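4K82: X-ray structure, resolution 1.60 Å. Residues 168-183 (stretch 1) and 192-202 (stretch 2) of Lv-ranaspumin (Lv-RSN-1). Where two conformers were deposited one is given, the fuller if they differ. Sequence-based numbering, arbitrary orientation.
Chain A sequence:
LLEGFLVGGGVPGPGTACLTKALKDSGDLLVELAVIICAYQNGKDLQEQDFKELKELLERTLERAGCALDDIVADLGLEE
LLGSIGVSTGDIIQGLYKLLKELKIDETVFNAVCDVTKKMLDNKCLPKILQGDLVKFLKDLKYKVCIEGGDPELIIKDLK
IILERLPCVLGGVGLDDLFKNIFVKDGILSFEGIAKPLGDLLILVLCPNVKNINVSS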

# COMPACT_ATOMS: atom_id res chain seq x y z
N CYS A 168 1.42 -9.90 10.23
CA CYS A 168 0.58 -10.51 9.21
C CYS A 168 1.38 -10.95 7.97
O CYS A 168 1.08 -11.97 7.36
CB CYS A 168 -0.56 -9.56 8.83
SG CYS A 168 -0.13 -7.79 8.90
N VAL A 169 2.42 -10.19 7.62
CA VAL A 169 3.23 -10.50 6.44
C VAL A 169 4.03 -11.79 6.63
O VAL A 169 4.46 -12.41 5.66
CB VAL A 169 4.16 -9.34 6.03
CG1 VAL A 169 5.50 -9.46 6.72
CG2 VAL A 169 4.36 -9.33 4.54
N LEU A 170 4.21 -12.21 7.89
CA LEU A 170 4.89 -13.47 8.17
C LEU A 170 4.03 -14.67 7.77
O LEU A 170 4.51 -15.80 7.69
CB LEU A 170 5.27 -13.57 9.65
CG LEU A 170 6.03 -12.39 10.26
CD1 LEU A 170 6.33 -12.61 11.74
CD2 LEU A 170 7.30 -12.12 9.48
N GLY A 171 2.74 -14.42 7.55
CA GLY A 171 1.83 -15.45 7.08
C GLY A 171 1.63 -16.61 8.03
O GLY A 171 1.49 -17.75 7.60
N GLY A 172 1.63 -16.33 9.33
CA GLY A 172 1.40 -17.36 10.33
C GLY A 172 2.66 -17.96 10.93
O GLY A 172 2.60 -18.59 11.98
N VAL A 173 3.80 -17.78 10.26
CA VAL A 173 5.07 -18.23 10.82
C VAL A 173 5.46 -17.28 11.95
O VAL A 173 5.48 -16.06 11.76
CB VAL A 173 6.19 -18.28 9.76
CG1 VAL A 173 7.51 -18.67 10.40
CG2 VAL A 173 5.82 -19.25 8.64
N GLY A 174 5.77 -17.84 13.12
CA GLY A 174 6.22 -17.04 14.24
C GLY A 174 7.50 -16.31 13.88
O GLY A 174 8.32 -16.84 13.14
N LEU A 175 7.65 -15.09 14.40
CA LEU A 175 8.85 -14.29 14.14
C LEU A 175 10.12 -15.01 14.59
O LEU A 175 11.15 -14.98 13.90
CB LEU A 175 8.74 -12.95 14.85
CG LEU A 175 9.91 -12.00 14.59
CD1 LEU A 175 9.72 -11.31 13.25
CD2 LEU A 175 10.05 -10.99 15.72
N ASP A 176 10.05 -15.64 15.75
CA ASP A 176 11.20 -16.32 16.32
C ASP A 176 11.69 -17.45 15.41
O ASP A 176 12.87 -17.51 15.08
CB ASP A 176 10.87 -16.83 17.74
CG ASP A 176 9.66 -17.75 17.77
OD1 ASP A 176 8.88 -17.78 16.79
OD2 ASP A 176 9.47 -18.44 18.80
N ASP A 177 10.79 -18.31 14.97
CA ASP A 177 11.19 -19.40 14.09
C ASP A 177 11.64 -18.91 12.71
O ASP A 177 12.52 -19.50 12.09
CB ASP A 177 10.07 -20.43 13.94
CG ASP A 177 9.99 -21.37 15.12
OD1 ASP A 177 10.85 -21.28 16.03
OD2 ASP A 177 9.06 -22.20 15.15
N LEU A 178 11.00 -17.84 12.23
CA LEU A 178 11.38 -17.26 10.95
C LEU A 178 12.85 -16.86 10.99
O LEU A 178 13.63 -17.20 10.10
CB LEU A 178 10.50 -16.05 10.62
CG LEU A 178 10.75 -15.41 9.26
CD1 LEU A 178 9.96 -16.11 8.18
CD2 LEU A 178 10.42 -13.92 9.29
N PHE A 179 13.25 -16.18 12.05
CA PHE A 179 14.63 -15.70 12.10
C PHE A 179 15.66 -16.74 12.50
O PHE A 179 16.87 -16.51 12.35
CB PHE A 179 14.74 -14.41 12.91
CG PHE A 179 14.35 -13.19 12.12
CD1 PHE A 179 13.02 -12.80 12.04
CD2 PHE A 179 15.31 -12.47 11.43
CE1 PHE A 179 12.66 -11.69 11.30
CE2 PHE A 179 14.95 -11.35 10.69
CZ PHE A 179 13.63 -10.96 10.62
N LYS A 180 15.22 -17.89 12.98
CA LYS A 180 16.13 -19.02 13.11
C LYS A 180 16.63 -19.45 11.73
O LYS A 180 17.67 -20.08 11.60
CB LYS A 180 15.46 -20.20 13.82
CG LYS A 180 15.35 -20.01 15.31
CD LYS A 180 14.45 -21.05 15.97
CE LYS A 180 14.05 -20.58 17.37
NZ LYS A 180 12.79 -21.21 17.85
N ASN A 181 15.87 -19.07 10.71
CA ASN A 181 16.13 -19.47 9.34
C ASN A 181 16.59 -18.34 8.42
O ASN A 181 16.56 -18.47 7.19
CB ASN A 181 14.86 -20.10 8.77
CG ASN A 181 14.57 -21.45 9.40
OD1 ASN A 181 15.10 -22.47 8.96
ND2 ASN A 181 13.74 -21.45 10.43
N ILE A 182 17.03 -17.24 9.01
CA ILE A 182 17.55 -16.14 8.21
C ILE A 182 19.00 -15.90 8.61
O ILE A 182 19.30 -15.68 9.78
CB ILE A 182 16.71 -14.86 8.36
CG1 ILE A 182 15.27 -15.12 7.89
CG2 ILE A 182 17.33 -13.70 7.58
CD1 ILE A 182 14.35 -13.90 8.05
N PHE A 183 19.89 -16.00 7.63
CA PHE A 183 21.33 -16.02 7.88
C PHE A 183 22.04 -15.11 6.90
O PHE A 183 21.55 -14.85 5.81
CB PHE A 183 21.93 -17.41 7.62
CG PHE A 183 21.37 -18.51 8.47
CD1 PHE A 183 20.22 -19.18 8.08
CD2 PHE A 183 22.04 -18.92 9.61
CE1 PHE A 183 19.71 -20.22 8.85
CE2 PHE A 183 21.54 -19.97 10.38
CZ PHE A 183 20.38 -20.61 10.00
N GLU A 192 16.22 -19.38 4.56
CA GLU A 192 16.21 -20.84 4.47
C GLU A 192 14.93 -21.43 5.06
O GLU A 192 14.22 -20.76 5.81
CB GLU A 192 17.47 -21.39 5.17
CG GLU A 192 18.76 -20.86 4.54
CD GLU A 192 20.00 -21.10 5.39
OE1 GLU A 192 20.04 -22.10 6.14
OE2 GLU A 192 20.94 -20.27 5.30
N GLY A 193 14.63 -22.67 4.70
CA GLY A 193 13.46 -23.37 5.22
C GLY A 193 12.15 -22.59 5.18
O GLY A 193 11.74 -22.07 4.14
N ILE A 194 11.51 -22.49 6.34
CA ILE A 194 10.21 -21.80 6.43
C ILE A 194 10.27 -20.29 6.18
O ILE A 194 9.24 -19.63 6.07
CB ILE A 194 9.52 -22.09 7.77
CG1 ILE A 194 10.38 -21.56 8.93
CG2 ILE A 194 9.28 -23.59 7.92
CD1 ILE A 194 9.83 -21.89 10.31
N ALA A 195 11.48 -19.73 6.08
CA ALA A 195 11.66 -18.30 5.82
C ALA A 195 11.73 -17.97 4.32
O ALA A 195 11.72 -16.81 3.93
CB ALA A 195 12.90 -17.78 6.53
N LYS A 196 11.78 -19.00 3.47
CA LYS A 196 11.91 -18.77 2.04
C LYS A 196 10.77 -17.95 1.40
O LYS A 196 11.04 -17.07 0.58
CB LYS A 196 12.14 -20.09 1.28
CG LYS A 196 12.38 -19.91 -0.22
CD LYS A 196 13.60 -19.03 -0.50
CE LYS A 196 14.30 -19.40 -1.82
NZ LYS A 196 13.40 -19.37 -3.02
N PRO A 197 9.49 -18.22 1.75
CA PRO A 197 8.42 -17.38 1.20
C PRO A 197 8.57 -15.89 1.52
O PRO A 197 8.35 -15.06 0.64
CB PRO A 197 7.16 -17.95 1.88
CG PRO A 197 7.49 -19.40 2.07
CD PRO A 197 8.95 -19.40 2.46
N LEU A 198 8.94 -15.56 2.76
CA LEU A 198 9.19 -14.18 3.16
C LEU A 198 10.34 -13.62 2.31
O LEU A 198 10.24 -12.52 1.78
CB LEU A 198 9.52 -14.10 4.65
CG LEU A 198 9.65 -12.73 5.34
CD1 LEU A 198 10.99 -12.07 5.09
CD2 LEU A 198 8.52 -11.80 4.96
N GLY A 199 11.41 -14.39 2.16
CA GLY A 199 12.53 -13.93 1.35
C GLY A 199 12.17 -13.65 -0.10
O GLY A 199 12.61 -12.66 -0.67
N ASP A 200 11.35 -14.53 -0.68
CA ASP A 200 10.86 -14.34 -2.05
C ASP A 200 10.06 -13.06 -2.18
O ASP A 200 10.23 -12.31 -3.13
CB ASP A 200 9.97 -15.51 -2.46
CG ASP A 200 10.75 -16.77 -2.74
OD1 ASP A 200 11.98 -16.68 -2.88
OD2 ASP A 200 10.11 -17.84 -2.84
N LEU A 201 9.18 -12.82 -1.22
CA LEU A 201 8.36 -11.62 -1.23
C LEU A 201 9.26 -10.38 -1.19
O LEU A 201 9.06 -9.42 -1.95
CB LEU A 201 7.37 -11.64 -0.07
CG LEU A 201 6.48 -10.41 0.09
CD1 LEU A 201 5.55 -10.28 -1.10
CD2 LEU A 201 5.69 -10.51 1.37
N LEU A 202 10.24 -10.37 -0.30
CA LEU A 202 11.16 -9.24 -0.20
C LEU A 202 11.94 -9.06 -1.49
O LEU A 202 11.92 -7.99 -2.10
CB LEU A 202 12.15 -9.43 0.94
CG LEU A 202 11.65 -9.09 2.34
CD1 LEU A 202 12.68 -9.53 3.36
CD2 LEU A 202 11.40 -7.59 2.45
O HOH W 1 13.00 -24.37 8.49

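What ties the start of stretch 2 to stretch 1? Glu-192 N donates a hydrogen bond to Asn-181 O, 2.8 Å away and nearly straight at 166°, the one direct hydrogen bond between the stretches. It forms where the backbones run close, the CA atoms of Asn-181 and Glu-192 lying 5.1 Å apart. The side chain of Glu-192 extends alongside Phe-183, with Glu-192 OE2 3.1 Å from Phe-183 CD1, an oblique approach to the ring.

Why does glycine suit the place of Gly-193? The phi of Gly-193, 48°, by itself favours glycine, and an ideal CB on Gly-193 would point toward stretch 1 and sit 3.0 Å from Asn-181 OD1, a clash. Asn-181 OD1 accepts a hydrogen bond from the O of water 1 at 2.9 Å, and the same water O accepts one from Ile-194 N at 3.2 Å, so a single water links the two stretches.

How does Ile-194, exposed as it is, engage stretch 1? Ile-194 CD1 lies 4.0 Å from Val-173 CG1 and 3.9 Å from Asp-177 CB, packing against the start of the helix that follows Gly-174. Ile-194 CG1 packs 3.7 Å from Asn-181 ND2. That amide is held in place from within stretch 1, since Asn-181 ND2 donates to Asp-177 O at 2.8 Å.

Where does apolar packing take over? At Ala-195 the small, buried methyl points toward stretch 1 and touches the side chains of Leu-178, Asn-181 and Ile-182: Ala-195 CB is 3.8 Å from each of Leu-178 CD1, Asn-181 CB and Ile-182 CG1. Leu-178 CD1 also lies 4.1 Å from Leu-198 CB, so one methyl touches both Ala-195 and Leu-198.

What closes the contact further along the helix? Leu-198 and Leu-201 both point toward stretch 1 and meet Val-169: Leu-198 CD2 is 4.2 Å from Val-169 CG1, and Leu-201 CD2 is 3.6 Å from Val-169 CG2.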